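Local coordinates for protein methylmalonyl-CoA carboxyltransferase 12S subunit (PDB 1ON3) that transfers the carboxyl group of methylmalonyl-CoA to the biotin of the 1.3S subunit and forms the hexameric core of transcarboxylase, at residues E277-V282 and D294-I299; V300-L306 and A319-G325; L364-V370 and I403-K409. All blocks are in the same frame, centred on the assembly; numbering follows the deposited sequence.

Contact 1: residues E277-V282 and D294-I299; sequences ELRDIV and DVIAKI
Ile281 and Lys298 meet at the tightest point of this contact. The end methyl CD1 of Ile281 lies 3.5 Å from CD of Lys298, closer than carbon atoms usually come. The same methyl also rests 3.6 Å from the backbone O of Asp294. The other branch of Ile281, CG2, reaches CG2 of Val295 at 3.8 Å, so the side chain spans from Asp294 and Val295 to Lys298. Leu278 comes in beside Ile281, one helical turn earlier. Its CD2 packs against CB of Lys298 at 3.8 Å, the two side chains running past each other in opposite directions. Its CD1 meets CG2 of Ile299 at 3.9 Å, roughly at a right angle. These carbon contacts form the firm side; Leu278, Val295 and Ile299 are buried. Val295, Ile296 and Ile299 carry the apolar surface on to Leu367 of strand 364-370.

The outer side is looser and polar. The Lys298 chain is extended as far as CE, then bends at its last torsion (chi4 -54°), which turns NZ toward Glu277. NZ lies 3.7 Å from OE1 of Glu277, a long salt bridge between a partly exposed lysine and an exposed glutamate. CB of Glu277 also touches CE of the lysine. With an alanine here in place of Lys298, Glu277 is likely to lose its mate across the contact, and the end of Ile281 its cover of lysine methylenes.

The contact docks the short, weakly bonded helix 278-281 on helix 293-299, near the start of the C-terminal carboxyltransferase region. With no hydrogen bond between the two segments, apolar burial probably supplies most of the hold, and the long ion pair at the rim is likely to add only a little.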
loop_
_atom_site.group_PDB
_atom_site.type_symbol
_atom_site.label_atom_id
_atom_site.label_comp_id
_atom_site.label_asym_id
_atom_site.label_seq_id
_atom_site.Cartn_x
_atom_site.Cartn_y
_atom_site.Cartn_z
ATOM N N GLU E 277 4.749 -4.374 50.883
ATOM C CA GLU E 277 5.039 -5.791 51.042
ATOM C C GLU E 277 5.966 -6.269 49.936
ATOM O O GLU E 277 6.702 -7.230 50.119
ATOM C CB GLU E 277 3.758 -6.627 51.024
ATOM C CG GLU E 277 2.791 -6.315 52.151
ATOM C CD GLU E 277 1.589 -7.245 52.159
ATOM O OE1 GLU E 277 1.741 -8.414 52.574
ATOM O OE2 GLU E 277 0.495 -6.810 51.738
ATOM N N LEU E 278 5.935 -5.584 48.796
ATOM C CA LEU E 278 6.789 -5.943 47.663
ATOM C C LEU E 278 8.277 -5.783 47.991
ATOM O O LEU E 278 9.135 -6.414 47.363
ATOM C CB LEU E 278 6.442 -5.082 46.454
ATOM C CG LEU E 278 5.227 -5.520 45.635
ATOM C CD1 LEU E 278 4.741 -4.371 44.742
ATOM C CD2 LEU E 278 5.616 -6.761 44.804
ATOM N N ARG E 279 8.587 -4.936 48.969
ATOM C CA ARG E 279 9.980 -4.732 49.356
ATOM C C ARG E 279 10.542 -5.951 50.058
ATOM O O ARG E 279 11.757 -6.114 50.146
ATOM C CB ARG E 279 10.110 -3.559 50.321
ATOM C CG ARG E 279 9.741 -2.213 49.762
ATOM C CD ARG E 279 9.739 -1.194 50.884
ATOM N NE ARG E 279 9.296 0.115 50.418
ATOM C CZ ARG E 279 8.838 1.072 51.218
ATOM N NH1 ARG E 279 8.767 0.861 52.526
ATOM N NH2 ARG E 279 8.438 2.230 50.712
ATOM N N ASP E 280 9.668 -6.817 50.559
ATOM C CA ASP E 280 10.156 -7.967 51.317
ATOM C C ASP E 280 10.105 -9.333 50.659
ATOM O O ASP E 280 10.611 -10.308 51.216
ATOM C CB ASP E 280 9.416 -8.021 52.654
ATOM C CG ASP E 280 9.408 -6.680 53.363
ATOM O OD1 ASP E 280 10.497 -6.092 53.513
ATOM O OD2 ASP E 280 8.320 -6.215 53.762
ATOM N N ILE E 281 9.516 -9.416 49.476
ATOM C CA ILE E 281 9.397 -10.698 48.802
ATOM C C ILE E 281 10.726 -11.234 48.295
ATOM O O ILE E 281 11.021 -12.417 48.461
ATOM C CB ILE E 281 8.410 -10.607 47.627
ATOM C CG1 ILE E 281 7.038 -10.172 48.143
ATOM C CG2 ILE E 281 8.319 -11.951 46.926
ATOM C CD1 ILE E 281 6.034 -9.824 47.048
ATOM N N VAL E 282 11.518 -10.358 47.681
ATOM C CA VAL E 282 12.818 -10.720 47.139
ATOM C C VAL E 282 13.912 -10.490 48.185
ATOM O O VAL E 282 14.223 -9.352 48.533
ATOM C CB VAL E 282 13.143 -9.874 45.879
ATOM C CG1 VAL E 282 14.421 -10.374 45.220
ATOM C CG2 VAL E 282 11.977 -9.924 44.909
ATOM N N ASP E 294 4.585 -14.436 43.706
ATOM C CA ASP E 294 4.150 -13.614 44.834
ATOM C C ASP E 294 4.320 -12.151 44.437
ATOM O O ASP E 294 3.575 -11.279 44.890
ATOM C CB ASP E 294 4.960 -13.931 46.100
ATOM C CG ASP E 294 4.582 -15.267 46.704
ATOM O OD1 ASP E 294 3.424 -15.700 46.520
ATOM O OD2 ASP E 294 5.429 -15.881 47.366
ATOM N N VAL E 295 5.304 -11.879 43.583
ATOM C CA VAL E 295 5.518 -10.523 43.108
ATOM C C VAL E 295 4.397 -10.229 42.115
ATOM O O VAL E 295 3.758 -9.177 42.171
ATOM C CB VAL E 295 6.872 -10.372 42.392
ATOM C CG1 VAL E 295 6.970 -8.987 41.770
ATOM C CG2 VAL E 295 8.027 -10.606 43.391
ATOM N N ILE E 296 4.151 -11.176 41.214
ATOM C CA ILE E 296 3.106 -11.012 40.210
ATOM C C ILE E 296 1.762 -10.722 40.866
ATOM O O ILE E 296 1.075 -9.787 40.476
ATOM C CB ILE E 296 2.971 -12.285 39.317
ATOM C CG1 ILE E 296 4.259 -12.476 38.497
ATOM C CG2 ILE E 296 1.728 -12.163 38.398
ATOM C CD1 ILE E 296 4.302 -13.766 37.636
ATOM N N ALA E 297 1.390 -11.525 41.861
ATOM C CA ALA E 297 0.106 -11.357 42.536
ATOM C C ALA E 297 -0.094 -9.958 43.096
ATOM O O ALA E 297 -1.213 -9.436 43.096
ATOM C CB ALA E 297 -0.045 -12.383 43.647
ATOM N N LYS E 298 0.984 -9.339 43.563
ATOM C CA LYS E 298 0.881 -7.998 44.126
ATOM C C LYS E 298 0.899 -6.865 43.114
ATOM O O LYS E 298 0.640 -5.716 43.474
ATOM C CB LYS E 298 1.978 -7.780 45.171
ATOM C CG LYS E 298 1.830 -8.715 46.359
ATOM C CD LYS E 298 2.851 -8.449 47.448
ATOM C CE LYS E 298 2.685 -9.461 48.577
ATOM N NZ LYS E 298 1.285 -9.496 49.097
ATOM N N ILE E 299 1.180 -7.163 41.849
ATOM C CA ILE E 299 1.211 -6.093 40.867
ATOM C C ILE E 299 0.113 -6.142 39.807
ATOM O O ILE E 299 -0.184 -5.129 39.178
ATOM C CB ILE E 299 2.581 -6.003 40.173
ATOM C CG1 ILE E 299 2.877 -7.278 39.393
ATOM C CG2 ILE E 299 3.673 -5.794 41.227
ATOM C CD1 ILE E 299 4.153 -7.191 38.571
#

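Contact 2: residues V300-L306 and A319-G325; sequences VDWGDYL and AFARVNG
Asp301 carries its carboxylate beside its own backbone N (chi1 -75°), aiming both oxygens at the turn that ends strand 316-323. OD1 of Asp301 accepts from N of Gly325 at 2.7 Å. OD2 of Asp301 accepts from N of Asn324 at 2.9 Å. Both donors come to the syn side, nearly 30° out of the carboxylate plane. The backbone N of Asp301 also gives a straight bond to O of Arg322, 2.8 Å long. OD2 has a second partner in Arg496, and OD1 one in the backbone N of Asn269.

Next to this grip, CG1 of Val300 sits 3.6 Å from CB of Ala321. The backbones then part around a water, which accepts from N of Arg322 and lies within bonding distance of the carbonyl oxygens of Asp301 and Asp304. A second water joins OD1 of Asp304 to NH1 of Arg322; these two atoms, 4.4 Å apart, are too distant for a direct salt bridge. Lys250 pairs with Asp304, while Ser253 and the ring of Phe254 hold the guanidinium of Arg322. At the far end Leu306 and Phe320 form a hydrogen-bonded antiparallel pair, with N of Leu306 2.8 Å from O of Phe320.

The segments include parts of the beta hairpin 305-308 and 316-323, with the loop before and the turn after, at one edge of the C-terminal sheet within this chain. Water and a carboxylate supply links where regular strand pairing stops. The N-H donors and Arg496 would probably favour a charged Asp301, which ties the loop to the turn.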
loop_
_atom_site.group_PDB
_atom_site.type_symbol
_atom_site.label_atom_id
_atom_site.label_comp_id
_atom_site.label_asym_id
_atom_site.label_seq_id
_atom_site.Cartn_x
_atom_site.Cartn_y
_atom_site.Cartn_z
ATOM N N VAL E 300 -0.504 -7.302 39.610
ATOM C CA VAL E 300 -1.565 -7.409 38.610
ATOM C C VAL E 300 -2.939 -7.219 39.251
ATOM O O VAL E 300 -3.109 -7.446 40.452
ATOM C CB VAL E 300 -1.521 -8.786 37.871
ATOM C CG1 VAL E 300 -0.151 -8.995 37.265
ATOM C CG2 VAL E 300 -1.852 -9.925 38.815
ATOM N N ASP E 301 -3.914 -6.802 38.441
ATOM C CA ASP E 301 -5.274 -6.561 38.921
ATOM C C ASP E 301 -5.847 -7.715 39.725
ATOM O O ASP E 301 -5.897 -8.846 39.256
ATOM C CB ASP E 301 -6.233 -6.286 37.750
ATOM C CG ASP E 301 -6.067 -4.899 37.148
ATOM O OD1 ASP E 301 -6.919 -4.527 36.302
ATOM O OD2 ASP E 301 -5.104 -4.185 37.510
ATOM N N TRP E 302 -6.299 -7.424 40.938
ATOM C CA TRP E 302 -6.912 -8.439 41.793
ATOM C C TRP E 302 -6.029 -9.647 42.115
ATOM O O TRP E 302 -6.514 -10.635 42.673
ATOM C CB TRP E 302 -8.205 -8.948 41.144
ATOM C CG TRP E 302 -8.980 -7.889 40.426
ATOM C CD1 TRP E 302 -9.129 -7.750 39.077
ATOM C CD2 TRP E 302 -9.725 -6.824 41.025
ATOM N NE1 TRP E 302 -9.925 -6.663 38.795
ATOM C CE2 TRP E 302 -10.304 -6.076 39.974
ATOM C CE3 TRP E 302 -9.960 -6.431 42.350
ATOM C CZ2 TRP E 302 -11.105 -4.955 40.206
ATOM C CZ3 TRP E 302 -10.759 -5.314 42.580
ATOM C CH2 TRP E 302 -11.320 -4.593 41.512
ATOM N N GLY E 303 -4.746 -9.577 41.777
ATOM C CA GLY E 303 -3.850 -10.702 42.025
ATOM C C GLY E 303 -4.177 -11.877 41.106
ATOM O O GLY E 303 -3.685 -12.998 41.291
ATOM N N ASP E 304 -4.995 -11.610 40.096
ATOM C CA ASP E 304 -5.435 -12.640 39.164
ATOM C C ASP E 304 -4.501 -12.870 37.980
ATOM O O ASP E 304 -4.038 -11.931 37.339
ATOM C CB ASP E 304 -6.841 -12.288 38.647
ATOM C CG ASP E 304 -7.405 -13.336 37.716
ATOM O OD1 ASP E 304 -7.574 -13.043 36.517
ATOM O OD2 ASP E 304 -7.675 -14.461 38.178
ATOM N N TYR E 305 -4.214 -14.133 37.700
ATOM C CA TYR E 305 -3.382 -14.470 36.556
ATOM C C TYR E 305 -3.679 -15.898 36.125
ATOM O O TYR E 305 -4.108 -16.730 36.926
ATOM C CB TYR E 305 -1.873 -14.281 36.860
ATOM C CG TYR E 305 -1.302 -15.116 37.994
ATOM C CD1 TYR E 305 -1.295 -14.642 39.307
ATOM C CD2 TYR E 305 -0.774 -16.392 37.750
ATOM C CE1 TYR E 305 -0.774 -15.423 40.353
ATOM C CE2 TYR E 305 -0.258 -17.176 38.784
ATOM C CZ TYR E 305 -0.261 -16.686 40.081
ATOM O OH TYR E 305 0.243 -17.470 41.100
ATOM N N LEU E 306 -3.501 -16.160 34.840
ATOM C CA LEU E 306 -3.724 -17.495 34.299
ATOM C C LEU E 306 -2.359 -17.957 33.815
ATOM O O LEU E 306 -1.857 -17.453 32.813
ATOM C CB LEU E 306 -4.707 -17.440 33.125
ATOM C CG LEU E 306 -4.854 -18.770 32.377
ATOM C CD1 LEU E 306 -5.495 -19.803 33.294
ATOM C CD2 LEU E 306 -5.683 -18.567 31.119
ATOM N N ALA E 319 2.594 -16.056 32.169
ATOM C CA ALA E 319 1.202 -15.968 32.583
ATOM C C ALA E 319 0.467 -14.762 32.015
ATOM O O ALA E 319 1.051 -13.704 31.806
ATOM C CB ALA E 319 1.123 -15.928 34.116
ATOM N N PHE E 320 -0.823 -14.934 31.771
ATOM C CA PHE E 320 -1.641 -13.831 31.298
ATOM C C PHE E 320 -2.212 -13.150 32.545
ATOM O O PHE E 320 -2.567 -13.815 33.524
ATOM C CB PHE E 320 -2.806 -14.331 30.442
ATOM C CG PHE E 320 -2.421 -14.721 29.048
ATOM C CD1 PHE E 320 -2.638 -16.016 28.588
ATOM C CD2 PHE E 320 -1.877 -13.785 28.175
ATOM C CE1 PHE E 320 -2.320 -16.369 27.263
ATOM C CE2 PHE E 320 -1.557 -14.124 26.862
ATOM C CZ PHE E 320 -1.779 -15.414 26.402
ATOM N N ALA E 321 -2.308 -11.827 32.505
ATOM C CA ALA E 321 -2.864 -11.086 33.620
ATOM C C ALA E 321 -3.367 -9.776 33.079
ATOM O O ALA E 321 -3.382 -9.556 31.865
ATOM C CB ALA E 321 -1.802 -10.835 34.670
ATOM N N ARG E 322 -3.770 -8.892 33.980
ATOM C CA ARG E 322 -4.245 -7.596 33.555
ATOM C C ARG E 322 -3.728 -6.483 34.446
ATOM O O ARG E 322 -3.513 -6.672 35.652
ATOM C CB ARG E 322 -5.775 -7.568 33.538
ATOM C CG ARG E 322 -6.398 -8.335 32.369
ATOM C CD ARG E 322 -7.908 -8.279 32.424
ATOM N NE ARG E 322 -8.510 -9.156 31.425
ATOM C CZ ARG E 322 -8.974 -10.376 31.668
ATOM N NH1 ARG E 322 -8.916 -10.892 32.888
ATOM N NH2 ARG E 322 -9.499 -11.083 30.675
ATOM N N VAL E 323 -3.486 -5.334 33.832
ATOM C CA VAL E 323 -3.065 -4.163 34.581
ATOM C C VAL E 323 -4.037 -3.082 34.139
ATOM O O VAL E 323 -4.104 -2.744 32.960
ATOM C CB VAL E 323 -1.611 -3.747 34.261
ATOM C CG1 VAL E 323 -1.264 -2.472 35.044
ATOM C CG2 VAL E 323 -0.645 -4.875 34.667
ATOM N N ASN E 324 -4.809 -2.559 35.086
ATOM C CA ASN E 324 -5.811 -1.540 34.778
ATOM C C ASN E 324 -6.770 -2.076 33.710
ATOM O O ASN E 324 -7.192 -1.347 32.809
ATOM C CB ASN E 324 -5.141 -0.259 34.284
ATOM C CG ASN E 324 -4.247 0.393 35.345
ATOM O OD1 ASN E 324 -3.309 1.108 35.007
ATOM N ND2 ASN E 324 -4.547 0.158 36.619
ATOM N N GLY E 325 -7.099 -3.361 33.818
ATOM C CA GLY E 325 -8.019 -3.992 32.878
ATOM C C GLY E 325 -7.456 -4.441 31.543
ATOM O O GLY E 325 -8.138 -5.134 30.787
HETATM O O HOH W 1 -5.006 -9.651 36.579
HETATM O O HOH W 2 -7.067 -10.694 35.338
#

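Contact 3: residues L364-V370 and I403-K409; sequences LVQLVDV and ITVVLRK
Leu364 starts the pairing through its backbone O, which accepts from N of Ile403 at 2.8 Å. Val365 lies beside Ile403 in parallel register, its side chain on the same face of the sheet as Leu367 and Val405. Gln366 faces the other way. Its chain bends at chi2 (62°), bringing NE2 back to OG1 of Thr404 at 2.9 Å. The bond is almost straight and lies in the amide plane. Tyr395 takes the other end of the amide at OE1, so the group is fixed from both sides; OG1 in turn bonds to O of Cys419.

Leu367 runs alongside Val405, with CD2 4.0 Å from CB of the valine. Val368 returns to the face of Gln366, where its CG2 touches CG2 of Thr404 at 3.9 Å. Its backbone O takes two donors, N of Leu407 at 2.8 Å and N of Arg408 at 3.2 Å, just where the second strand turns a corner.

Asp369 braces that corner. OD2 receives NE of Arg408 in a salt bridge of 3.0 Å, the carboxylate and guanidinium planes standing 79° apart. OD1 takes N of Lys409 from above the carboxylate plane. Tyr290 also bonds to OD2, and Pro283 and Lys288 hold the arginine through their backbone oxygens. Val370 closes the contact, its N 2.7 Å from O of Lys409.

These are neighbouring parallel strands at the centre of the C-terminal sheet, linked through helices 377-381 and 384-397, as in the crotonase-like fold of this family. Since Asp369 and Arg408 are both buried, each probably stabilises the other's charge while they hold the bend of the chain.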
loop_
_atom_site.group_PDB
_atom_site.type_symbol
_atom_site.label_atom_id
_atom_site.label_comp_id
_atom_site.label_asym_id
_atom_site.label_seq_id
_atom_site.Cartn_x
_atom_site.Cartn_y
_atom_site.Cartn_z
ATOM N N LEU E 364 4.041 -7.092 26.742
ATOM C CA LEU E 364 4.868 -8.044 27.462
ATOM C C LEU E 364 5.587 -7.396 28.636
ATOM O O LEU E 364 6.310 -6.408 28.471
ATOM C CB LEU E 364 5.896 -8.654 26.497
ATOM C CG LEU E 364 5.279 -9.687 25.536
ATOM C CD1 LEU E 364 6.113 -9.815 24.280
ATOM C CD2 LEU E 364 5.120 -11.007 26.253
ATOM N N VAL E 365 5.399 -7.980 29.811
ATOM C CA VAL E 365 6.012 -7.490 31.037
ATOM C C VAL E 365 6.959 -8.552 31.584
ATOM O O VAL E 365 6.555 -9.688 31.845
ATOM C CB VAL E 365 4.932 -7.173 32.104
ATOM C CG1 VAL E 365 5.592 -6.722 33.413
ATOM C CG2 VAL E 365 3.997 -6.088 31.578
ATOM N N GLN E 366 8.223 -8.173 31.733
ATOM C CA GLN E 366 9.258 -9.070 32.251
ATOM C C GLN E 366 9.652 -8.730 33.688
ATOM O O GLN E 366 9.788 -7.552 34.037
ATOM C CB GLN E 366 10.538 -8.987 31.393
ATOM C CG GLN E 366 10.436 -9.570 29.974
ATOM C CD GLN E 366 9.415 -8.841 29.113
ATOM O OE1 GLN E 366 8.453 -9.444 28.638
ATOM N NE2 GLN E 366 9.626 -7.537 28.908
ATOM N N LEU E 367 9.822 -9.768 34.508
ATOM C CA LEU E 367 10.285 -9.615 35.892
ATOM C C LEU E 367 11.580 -10.431 35.896
ATOM O O LEU E 367 11.560 -11.655 35.754
ATOM C CB LEU E 367 9.270 -10.185 36.881
ATOM C CG LEU E 367 7.894 -9.519 36.841
ATOM C CD1 LEU E 367 7.005 -10.174 37.910
ATOM C CD2 LEU E 367 8.015 -8.009 37.064
ATOM N N VAL E 368 12.705 -9.737 36.051
ATOM C CA VAL E 368 14.013 -10.369 35.965
ATOM C C VAL E 368 14.824 -10.649 37.232
ATOM O O VAL E 368 15.037 -9.770 38.067
ATOM C CB VAL E 368 14.919 -9.555 34.997
ATOM C CG1 VAL E 368 16.253 -10.275 34.781
ATOM C CG2 VAL E 368 14.213 -9.343 33.661
ATOM N N ASP E 369 15.280 -11.893 37.335
ATOM C CA ASP E 369 16.140 -12.361 38.415
ATOM C C ASP E 369 16.744 -13.643 37.850
ATOM O O ASP E 369 16.330 -14.745 38.193
ATOM C CB ASP E 369 15.346 -12.664 39.686
ATOM C CG ASP E 369 16.250 -12.845 40.894
ATOM O OD1 ASP E 369 17.484 -12.926 40.687
ATOM O OD2 ASP E 369 15.742 -12.912 42.036
ATOM N N VAL E 370 17.721 -13.485 36.963
ATOM C CA VAL E 370 18.345 -14.620 36.285
ATOM C C VAL E 370 19.874 -14.546 36.370
ATOM O O VAL E 370 20.486 -13.552 35.977
ATOM C CB VAL E 370 17.852 -14.669 34.794
ATOM C CG1 VAL E 370 18.273 -13.393 34.046
ATOM C CG2 VAL E 370 18.371 -15.929 34.092
ATOM N N ILE E 403 7.813 -3.993 28.580
ATOM C CA ILE E 403 8.208 -3.343 29.831
ATOM C C ILE E 403 8.942 -4.341 30.712
ATOM O O ILE E 403 8.436 -5.432 30.995
ATOM C CB ILE E 403 6.978 -2.842 30.605
ATOM C CG1 ILE E 403 6.076 -2.021 29.680
ATOM C CG2 ILE E 403 7.432 -2.053 31.831
ATOM C CD1 ILE E 403 6.695 -0.738 29.181
ATOM N N THR E 404 10.117 -3.943 31.187
ATOM C CA THR E 404 10.940 -4.833 31.975
ATOM C C THR E 404 11.340 -4.279 33.349
ATOM O O THR E 404 11.813 -3.156 33.465
ATOM C CB THR E 404 12.210 -5.186 31.165
ATOM O OG1 THR E 404 11.829 -5.944 30.000
ATOM C CG2 THR E 404 13.201 -5.981 32.000
ATOM N N VAL E 405 11.148 -5.090 34.375
ATOM C CA VAL E 405 11.494 -4.715 35.737
ATOM C C VAL E 405 12.558 -5.691 36.226
ATOM O O VAL E 405 12.337 -6.909 36.260
ATOM C CB VAL E 405 10.254 -4.778 36.674
ATOM C CG1 VAL E 405 10.644 -4.373 38.096
ATOM C CG2 VAL E 405 9.160 -3.830 36.158
ATOM N N VAL E 406 13.724 -5.159 36.589
ATOM C CA VAL E 406 14.801 -6.011 37.079
ATOM C C VAL E 406 14.737 -6.087 38.601
ATOM O O VAL E 406 15.005 -5.097 39.284
ATOM C CB VAL E 406 16.186 -5.477 36.647
ATOM C CG1 VAL E 406 17.275 -6.418 37.147
ATOM C CG2 VAL E 406 16.238 -5.346 35.132
ATOM N N LEU E 407 14.389 -7.268 39.115
ATOM C CA LEU E 407 14.257 -7.505 40.552
ATOM C C LEU E 407 15.587 -7.747 41.237
ATOM O O LEU E 407 15.852 -7.189 42.305
ATOM C CB LEU E 407 13.360 -8.724 40.821
ATOM C CG LEU E 407 11.989 -8.779 40.129
ATOM C CD1 LEU E 407 11.254 -10.039 40.575
ATOM C CD2 LEU E 407 11.163 -7.547 40.466
ATOM N N ARG E 408 16.426 -8.588 40.642
ATOM C CA ARG E 408 17.701 -8.882 41.277
ATOM C C ARG E 408 18.784 -9.237 40.261
ATOM O O ARG E 408 19.261 -8.358 39.544
ATOM C CB ARG E 408 17.491 -10.007 42.305
ATOM C CG ARG E 408 18.568 -10.113 43.369
ATOM C CD ARG E 408 18.067 -10.915 44.586
ATOM N NE ARG E 408 17.643 -12.276 44.245
ATOM C CZ ARG E 408 17.401 -13.230 45.140
ATOM N NH1 ARG E 408 17.533 -12.970 46.440
ATOM N NH2 ARG E 408 17.051 -14.451 44.742
ATOM N N LYS E 409 19.174 -10.508 40.192
ATOM C CA LYS E 409 20.215 -10.922 39.255
ATOM C C LYS E 409 19.792 -10.689 37.801
ATOM O O LYS E 409 18.643 -10.938 37.430
ATOM C CB LYS E 409 20.538 -12.410 39.423
ATOM C CG LYS E 409 21.128 -12.817 40.759
ATOM C CD LYS E 409 22.485 -12.164 40.997
ATOM C CE LYS E 409 23.196 -12.789 42.204
ATOM N NZ LYS E 409 22.352 -12.778 43.434
HETATM O O HOH W 3 18.495 -14.905 42.097
#

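Overall arrangement
Contacts 2 and 3 belong to one mixed sheet, contact 2 at its edge hairpin and contact 3 among its inner parallel strands. Their centres are about 17 Å apart and they do not touch. Contact 1 touches both. Ile296 of helix 293-299 packs on Tyr305 of contact 2, and Val282 packs on Arg408 of contact 3. Contact 1 is partly buried and joins two helices, mainly through apolar side chains. The other two are buried and rely largely on hydrogen bonds, mostly between backbones. Contact 2 adds waters and a carboxylate where its strands separate; contact 3 adds a buried ion pair at a strand corner.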